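Local coordinates for protein alginate lyase AlgAT5 (Defluviitalea, PDB 5ZQI) that probably cleaves alginate chains by beta-elimination, as a polysaccharide lyase of family 7 with a beta-sandwich fold, at residues 56-60 with 84-88; 115-119 with 242-246; 143-147 with 236-240. All coordinates share one frame; numbering follows the deposited sequence. Where two conformers were deposited one is given.

Interaction 1. Residues 56-60 with 84-88; sequences LLPSD and LDSYE
Leu-57 meets Ser-86 and Glu-88 with its two methyl groups, the apolar part of the contact. CD1 lies against the backbone of Ser-86, 3.9 Å from Ser-86 CA. CD2 rests on the Glu-88 side chain, 3.8 Å from Glu-88 CD, and the two side chains cross at about a right angle. The same carboxylate is tied to the residue before: water 1 donates to Glu-88 OE2 and to Leu-56 O. Leu-57 N is held within its own segment: it donates to Asp-60 OD2 at 2.8 Å, on the anti side of the carboxylate. Pro-58 brings CD to the loop, 3.5 Å from Tyr-87 O and near Glu-88 CB. Its ring also packs on Phe-93 of strand 93-95. Ser-59 gives the direct hydrogen bond, OG to Asp-85 O at 2.6 Å. Its OG sits between the backbone N and the carbonyl carbon (chi1 64°), which turns it to the loop, and it meets the carbonyl 24° out of its plane. Ser-59 N donates to water 2, which in turn donates to Leu-84 O and Tyr-87 O. At Ser-59 the polar link thus runs to backbone carbonyls, while Leu-57, just before helix 58-61, adds the apolar part. Three of the loop's carbonyls are met by one hydroxyl and one water; Glu-88 adds a side-chain link, through water 1.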
loop_
_atom_site.group_PDB
_atom_site.type_symbol
_atom_site.label_atom_id
_atom_site.label_comp_id
_atom_site.label_asym_id
_atom_site.label_seq_id
_atom_site.Cartn_x
_atom_site.Cartn_y
_atom_site.Cartn_z
ATOM N N LEU A 56 1.459 17.493 -14.305
ATOM C CA LEU A 56 1.125 17.202 -12.919
ATOM C C LEU A 56 2.066 16.161 -12.326
ATOM O O LEU A 56 2.460 15.201 -12.996
ATOM C CB LEU A 56 -0.305 16.688 -12.803
ATOM C CG LEU A 56 -1.407 17.683 -13.130
ATOM C CD1 LEU A 56 -2.745 16.978 -13.055
ATOM C CD2 LEU A 56 -1.362 18.872 -12.179
ATOM N N LEU A 57 2.393 16.345 -11.049
ATOM C CA LEU A 57 3.213 15.435 -10.271
ATOM C C LEU A 57 2.359 14.671 -9.281
ATOM O O LEU A 57 1.247 15.109 -8.955
ATOM C CB LEU A 57 4.288 16.199 -9.488
ATOM C CG LEU A 57 5.291 16.941 -10.348
ATOM C CD1 LEU A 57 6.118 17.870 -9.492
ATOM C CD2 LEU A 57 6.161 15.936 -11.074
ATOM N N PRO A 58 2.803 13.514 -8.797
ATOM C CA PRO A 58 1.987 12.798 -7.794
ATOM C C PRO A 58 1.560 13.664 -6.612
ATOM O O PRO A 58 0.449 13.490 -6.083
ATOM C CB PRO A 58 2.904 11.634 -7.389
ATOM C CG PRO A 58 3.674 11.355 -8.709
ATOM C CD PRO A 58 3.986 12.736 -9.227
ATOM N N SER A 59 2.416 14.583 -6.179
ATOM C CA SER A 59 2.112 15.496 -5.087
ATOM C C SER A 59 0.976 16.469 -5.394
ATOM O O SER A 59 0.452 17.067 -4.451
ATOM C CB SER A 59 3.365 16.275 -4.734
ATOM O OG SER A 59 3.781 17.099 -5.815
ATOM N N ASP A 60 0.567 16.605 -6.652
ATOM C CA ASP A 60 -0.593 17.399 -7.033
ATOM C C ASP A 60 -1.900 16.620 -6.924
ATOM O O ASP A 60 -2.973 17.232 -6.915
ATOM C CB ASP A 60 -0.466 17.877 -8.489
ATOM C CG ASP A 60 0.689 18.848 -8.710
ATOM O OD1 ASP A 60 0.795 19.846 -7.961
ATOM O OD2 ASP A 60 1.480 18.609 -9.648
ATOM N N LEU A 84 10.310 14.596 -2.117
ATOM C CA LEU A 84 9.152 13.882 -2.641
ATOM C C LEU A 84 8.121 14.831 -3.240
ATOM O O LEU A 84 7.418 14.455 -4.185
ATOM C CB LEU A 84 8.532 13.017 -1.534
ATOM C CG LEU A 84 7.320 12.176 -1.892
ATOM C CD1 LEU A 84 7.613 11.184 -2.990
ATOM C CD2 LEU A 84 6.784 11.406 -0.664
ATOM N N ASP A 85 8.030 16.063 -2.739
ATOM C CA ASP A 85 7.061 17.009 -3.279
ATOM C C ASP A 85 7.256 17.262 -4.772
ATOM O O ASP A 85 6.297 17.604 -5.468
ATOM C CB ASP A 85 7.158 18.337 -2.520
ATOM C CG ASP A 85 6.101 19.348 -2.956
ATOM O OD1 ASP A 85 4.906 19.031 -2.806
ATOM O OD2 ASP A 85 6.455 20.435 -3.472
ATOM N N SER A 86 8.477 17.150 -5.283
ATOM C CA SER A 86 8.733 17.419 -6.694
ATOM C C SER A 86 9.158 16.172 -7.468
ATOM O O SER A 86 9.635 16.292 -8.605
ATOM C CB SER A 86 9.796 18.522 -6.840
ATOM O OG SER A 86 11.027 18.105 -6.280
ATOM N N TYR A 87 8.981 14.993 -6.893
ATOM C CA TYR A 87 9.506 13.756 -7.469
ATOM C C TYR A 87 8.477 13.037 -8.345
ATOM O O TYR A 87 7.290 12.923 -7.993
ATOM C CB TYR A 87 9.970 12.805 -6.359
ATOM C CG TYR A 87 10.566 11.522 -6.905
ATOM C CD1 TYR A 87 11.885 11.473 -7.353
ATOM C CD2 TYR A 87 9.785 10.374 -7.022
ATOM C CE1 TYR A 87 12.401 10.287 -7.866
ATOM C CE2 TYR A 87 10.306 9.183 -7.544
ATOM C CZ TYR A 87 11.591 9.172 -7.998
ATOM O OH TYR A 87 12.096 8.013 -8.573
ATOM N N GLU A 88 8.951 12.481 -9.462
ATOM C CA GLU A 88 8.187 11.483 -10.204
ATOM C C GLU A 88 9.192 10.525 -10.843
ATOM O O GLU A 88 10.383 10.832 -10.968
ATOM C CB GLU A 88 7.272 12.114 -11.271
ATOM C CG GLU A 88 7.996 12.795 -12.394
ATOM C CD GLU A 88 7.089 13.175 -13.545
ATOM O OE1 GLU A 88 7.393 14.175 -14.257
ATOM O OE2 GLU A 88 6.086 12.444 -13.777
HETATM O O HOH W 1 3.681 12.571 -12.680
HETATM O O HOH W 2 5.431 14.081 -6.287
#

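Interaction 2. Residues 115-119 with 242-246; sequences GSSYP and YTQSN. With SO4 (sulfate ion), chain B.
Ser-116 OG and Tyr-242 OH share a hydrogen bond of 2.8 Å, in which either could be the donor. Ser-116 OG also accepts from Tyr-118 N at 3.0 Å, closing an ST turn. Ser-117 O takes Asn-246 ND2 at 3.0 Å, the donor standing well above the carbonyl plane. The OD1 of Asn-246 is bonded to Ser-248 OG. Pro-119 O accepts from Thr-243 N, nearly in line with the carbonyl (C=O...N 170°). Three more polar atoms are satisfied elsewhere: Thr-243 OG1 by Ala-106 O, Gln-244 O by Lys-158 NZ and Ser-245 OG by Asp-251 OD2. Ser-245 O, 3.3 Å from Pro-119 CD, is buried without a polar partner in the model. Tyr-118 CG is anti to its carbonyl carbon (chi1 -67°), which lays the ring over Gln-244. Gln-244 CA lies over the ring centre, 3.7 Å from the centroid, in a CH-pi contact. The bent side chain of Gln-244, centre of an inverse gamma turn, brings NE2 to Tyr-242 O and over that ring's face. Tyr-118 OH donates to sulfate O3 at 2.6 Å; Arg-177 and Lys-158 also bind this ion, probably from the crystallisation liquor. Tyr-242 and Gln-244 end the family's YFKAGxYxQ motif, and Tyr-242 also meets Arg-120, consistent with a place by the substrate cleft. The contact joins the loop before strand 120-127 to strand 241-243, which also bonds to strand 160-167.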
loop_
_atom_site.group_PDB
_atom_site.type_symbol
_atom_site.label_atom_id
_atom_site.label_comp_id
_atom_site.label_asym_id
_atom_site.label_seq_id
_atom_site.Cartn_x
_atom_site.Cartn_y
_atom_site.Cartn_z
ATOM N N GLY A 115 15.378 -7.335 4.408
ATOM C CA GLY A 115 14.416 -8.155 5.110
ATOM C C GLY A 115 13.202 -8.567 4.307
ATOM O O GLY A 115 12.343 -9.284 4.845
ATOM N N SER A 116 13.090 -8.132 3.057
ATOM C CA SER A 116 12.042 -8.609 2.170
ATOM C C SER A 116 12.641 -9.209 0.909
ATOM O O SER A 116 13.723 -8.823 0.466
ATOM C CB SER A 116 11.074 -7.503 1.745
ATOM O OG SER A 116 10.055 -8.021 0.881
ATOM N N SER A 117 11.906 -10.149 0.321
ATOM C CA SER A 117 12.271 -10.714 -0.967
ATOM C C SER A 117 11.395 -10.191 -2.095
ATOM O O SER A 117 11.544 -10.632 -3.235
ATOM C CB SER A 117 12.176 -12.244 -0.933
ATOM O OG SER A 117 13.121 -12.804 -0.041
ATOM N N TYR A 118 10.496 -9.260 -1.813
ATOM C CA TYR A 118 9.562 -8.754 -2.808
ATOM C C TYR A 118 9.766 -7.262 -3.044
ATOM O O TYR A 118 10.020 -6.508 -2.088
ATOM C CB TYR A 118 8.123 -9.011 -2.344
ATOM C CG TYR A 118 7.717 -10.467 -2.274
ATOM C CD1 TYR A 118 8.055 -11.363 -3.277
ATOM C CD2 TYR A 118 6.961 -10.940 -1.210
ATOM C CE1 TYR A 118 7.646 -12.686 -3.214
ATOM C CE2 TYR A 118 6.557 -12.246 -1.152
ATOM C CZ TYR A 118 6.900 -13.106 -2.146
ATOM O OH TYR A 118 6.484 -14.422 -2.086
ATOM N N PRO A 119 9.658 -6.846 -4.304
ATOM C CA PRO A 119 9.836 -5.425 -4.649
ATOM C C PRO A 119 8.586 -4.601 -4.425
ATOM O O PRO A 119 7.460 -5.103 -4.437
ATOM C CB PRO A 119 10.170 -5.494 -6.137
ATOM C CG PRO A 119 9.376 -6.714 -6.628
ATOM C CD PRO A 119 9.392 -7.688 -5.491
ATOM N N TYR A 242 2.999 -3.362 -3.590
ATOM C CA TYR A 242 3.960 -4.310 -3.001
ATOM C C TYR A 242 3.747 -5.630 -3.724
ATOM O O TYR A 242 2.785 -6.360 -3.446
ATOM C CB TYR A 242 3.744 -4.403 -1.499
ATOM C CG TYR A 242 4.722 -5.226 -0.705
ATOM C CD1 TYR A 242 5.995 -5.526 -1.188
ATOM C CD2 TYR A 242 4.372 -5.690 0.548
ATOM C CE1 TYR A 242 6.899 -6.260 -0.428
ATOM C CE2 TYR A 242 5.252 -6.419 1.291
ATOM C CZ TYR A 242 6.502 -6.690 0.807
ATOM O OH TYR A 242 7.396 -7.448 1.575
ATOM N N THR A 243 4.591 -5.888 -4.723
ATOM C CA THR A 243 4.400 -7.029 -5.620
ATOM C C THR A 243 4.902 -8.312 -4.978
ATOM O O THR A 243 6.099 -8.443 -4.720
ATOM C CB THR A 243 5.117 -6.769 -6.936
ATOM O OG1 THR A 243 4.575 -5.555 -7.502
ATOM C CG2 THR A 243 4.890 -7.908 -7.918
ATOM N N GLN A 244 4.013 -9.288 -4.759
ATOM C CA GLN A 244 4.407 -10.512 -4.044
ATOM C C GLN A 244 4.904 -11.581 -5.013
ATOM O O GLN A 244 4.461 -12.724 -5.000
ATOM C CB GLN A 244 3.266 -11.056 -3.194
ATOM C CG GLN A 244 2.588 -10.030 -2.331
ATOM C CD GLN A 244 3.452 -9.559 -1.211
ATOM O OE1 GLN A 244 3.703 -10.313 -0.276
ATOM N NE2 GLN A 244 3.898 -8.313 -1.279
ATOM N N SER A 245 5.843 -11.208 -5.864
ATOM C CA SER A 245 6.516 -12.176 -6.715
ATOM C C SER A 245 7.914 -11.681 -7.024
ATOM O O SER A 245 8.265 -10.534 -6.749
ATOM C CB SER A 245 5.717 -12.446 -7.988
ATOM O OG SER A 245 6.301 -13.573 -8.610
ATOM N N ASN A 246 8.719 -12.578 -7.568
ATOM C CA ASN A 246 10.092 -12.311 -7.990
ATOM C C ASN A 246 10.486 -13.432 -8.947
ATOM O O ASN A 246 9.682 -14.317 -9.262
ATOM C CB ASN A 246 10.991 -12.179 -6.758
ATOM C CG ASN A 246 11.011 -13.445 -5.904
ATOM O OD1 ASN A 246 11.068 -14.540 -6.431
ATOM N ND2 ASN A 246 10.936 -13.286 -4.590
HETATM S S SO4 B . 3.955 -15.460 0.129
HETATM O O1 SO4 B . 3.614 -16.820 -0.285
HETATM O O2 SO4 B . 3.415 -15.188 1.461
HETATM O O3 SO4 B . 5.406 -15.296 0.136
HETATM O O4 SO4 B . 3.364 -14.492 -0.793
#

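Interaction 3. Residues 143-147 with 236-240; sequences HTMII and YFKAG
Met-145 CG is anti to the backbone N (chi1 180°). The extended chain runs SD past Phe-237 CB, and the bend at chi3 turns CE to Phe-237 CD1. Phe-237 CG lies anti to its own carbonyl carbon (chi1 -71°), which lays the ring across Met-145 CB. The two side chains slide past each other in opposite directions. Met-145 CB sits over the middle of the ring face, 3.6 Å from the centroid, in a CH-pi contact. Farther out, Met-145 SD is 4.7 Å from the same centroid and oblique to the ring, a Met-aromatic contact. Its methyl CE ends 3.4 Å from Lys-238 O. The far end of the ring meets backbone: Phe-237 CE2 lies 3.6 Å from Thr-144 O, and His-143 O comes to the ring edge near its plane. An alanine in place of Phe-237 would probably open a gap beneath Met-145 and set its thioether free to turn. Farther along, Ile-147 CD1 packs on Ala-239 CB at 3.9 Å, a smaller apolar contact. The strand segments run almost parallel, 4° apart, with axes 8.7 Å from each other. They belong to different sheets, so this is face-to-face packing in the core of the beta-sandwich. Strand 142-153 lies between strands 205-212 and 256-269 in one sheet. Strand 236-239 lies between strands 120-127 and 160-167 in the other.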
loop_
_atom_site.group_PDB
_atom_site.type_symbol
_atom_site.label_atom_id
_atom_site.label_comp_id
_atom_site.label_asym_id
_atom_site.label_seq_id
_atom_site.Cartn_x
_atom_site.Cartn_y
_atom_site.Cartn_z
ATOM N N HIS A 143 -7.068 5.473 14.547
ATOM C CA HIS A 143 -6.137 5.603 13.431
ATOM C C HIS A 143 -6.806 5.048 12.190
ATOM O O HIS A 143 -7.176 3.875 12.158
ATOM C CB HIS A 143 -4.843 4.864 13.771
ATOM C CG HIS A 143 -4.419 5.121 15.171
ATOM N ND1 HIS A 143 -3.890 6.330 15.584
ATOM C CD2 HIS A 143 -4.580 4.377 16.291
ATOM C CE1 HIS A 143 -3.688 6.283 16.882
ATOM N NE2 HIS A 143 -4.109 5.117 17.340
ATOM N N THR A 144 -6.942 5.884 11.158
ATOM C CA THR A 144 -7.741 5.538 9.989
ATOM C C THR A 144 -6.969 5.807 8.716
ATOM O O THR A 144 -6.323 6.844 8.597
ATOM C CB THR A 144 -9.020 6.369 9.962
ATOM O OG1 THR A 144 -9.751 6.184 11.181
ATOM C CG2 THR A 144 -9.915 6.011 8.768
ATOM N N MET A 145 -7.049 4.883 7.754
ATOM C CA MET A 145 -6.572 5.097 6.397
ATOM C C MET A 145 -7.694 4.746 5.424
ATOM O O MET A 145 -8.333 3.689 5.558
ATOM C CB MET A 145 -5.349 4.248 6.071
ATOM C CG MET A 145 -4.852 4.475 4.625
ATOM S SD MET A 145 -3.251 3.756 4.250
ATOM C CE MET A 145 -3.496 2.025 4.624
ATOM N N ILE A 146 -7.948 5.630 4.467
ATOM C CA ILE A 146 -8.867 5.373 3.365
ATOM C C ILE A 146 -8.096 5.435 2.055
ATOM O O ILE A 146 -7.407 6.427 1.776
ATOM C CB ILE A 146 -10.033 6.366 3.319
ATOM C CG1 ILE A 146 -10.689 6.500 4.673
ATOM C CG2 ILE A 146 -11.054 5.856 2.290
ATOM C CD1 ILE A 146 -11.751 7.605 4.764
ATOM N N ILE A 147 -8.184 4.376 1.261
ATOM C CA ILE A 147 -7.547 4.330 -0.050
ATOM C C ILE A 147 -8.625 4.102 -1.106
ATOM O O ILE A 147 -9.397 3.145 -1.009
ATOM C CB ILE A 147 -6.496 3.215 -0.170
ATOM C CG1 ILE A 147 -5.582 3.087 1.042
ATOM C CG2 ILE A 147 -5.667 3.451 -1.454
ATOM C CD1 ILE A 147 -4.649 1.904 0.923
ATOM N N TYR A 236 2.257 1.663 11.761
ATOM C CA TYR A 236 2.182 2.716 10.757
ATOM C C TYR A 236 1.521 2.164 9.501
ATOM O O TYR A 236 1.514 0.958 9.238
ATOM C CB TYR A 236 3.574 3.284 10.446
ATOM C CG TYR A 236 4.634 2.262 10.073
ATOM C CD1 TYR A 236 5.379 1.599 11.059
ATOM C CD2 TYR A 236 4.915 1.977 8.752
ATOM C CE1 TYR A 236 6.323 0.675 10.720
ATOM C CE2 TYR A 236 5.870 1.037 8.411
ATOM C CZ TYR A 236 6.584 0.421 9.405
ATOM O OH TYR A 236 7.558 -0.497 9.073
ATOM N N PHE A 237 0.953 3.080 8.730
ATOM C CA PHE A 237 0.277 2.727 7.487
ATOM C C PHE A 237 1.254 2.681 6.317
ATOM O O PHE A 237 2.283 3.384 6.307
ATOM C CB PHE A 237 -0.848 3.731 7.160
ATOM C CG PHE A 237 -2.053 3.643 8.080
ATOM C CD1 PHE A 237 -2.797 2.476 8.178
ATOM C CD2 PHE A 237 -2.462 4.752 8.797
ATOM C CE1 PHE A 237 -3.896 2.397 9.027
ATOM C CE2 PHE A 237 -3.582 4.687 9.634
ATOM C CZ PHE A 237 -4.300 3.516 9.726
ATOM N N LYS A 238 0.882 1.881 5.305
ATOM C CA LYS A 238 1.551 1.868 4.011
ATOM C C LYS A 238 0.513 1.795 2.911
ATOM O O LYS A 238 -0.538 1.209 3.110
ATOM C CB LYS A 238 2.510 0.671 3.831
ATOM C CG LYS A 238 3.480 0.481 4.997
ATOM C CD LYS A 238 4.619 -0.439 4.567
ATOM C CE LYS A 238 5.690 0.455 3.874
ATOM N NZ LYS A 238 6.774 -0.299 3.209
ATOM N N ALA A 239 0.820 2.381 1.745
ATOM C CA ALA A 239 -0.077 2.315 0.595
ATOM C C ALA A 239 0.764 2.414 -0.669
ATOM O O ALA A 239 1.786 3.110 -0.700
ATOM C CB ALA A 239 -1.111 3.445 0.627
ATOM N N GLY A 240 0.303 1.757 -1.721
ATOM C CA GLY A 240 0.992 1.749 -2.990
ATOM C C GLY A 240 0.948 0.365 -3.582
ATOM O O GLY A 240 -0.100 -0.305 -3.534
#

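How the interactions relate
Interactions 2 and 3 adjoin in the sequence: segment 236-240 leads through the corner at Gly-240 into segment 242-246. Their centres are nevertheless 19 Å apart. Interaction 3 is buried, about 7 Å from the centre of the chain, and joins the two sheets. Interaction 2 lies where strand 241-243, of the sheet that also holds 236-239, runs out into a loop, and it carries the sulfate. The two share the family motif 236-244. Lys-238 and Tyr-242 both touch Gln-165 of strand 160-167, consistent with that sheet face lining the substrate cleft. Interaction 1 is more peripheral; its nearest atoms are about 10 Å from interaction 3 and about 14 Å from interaction 2.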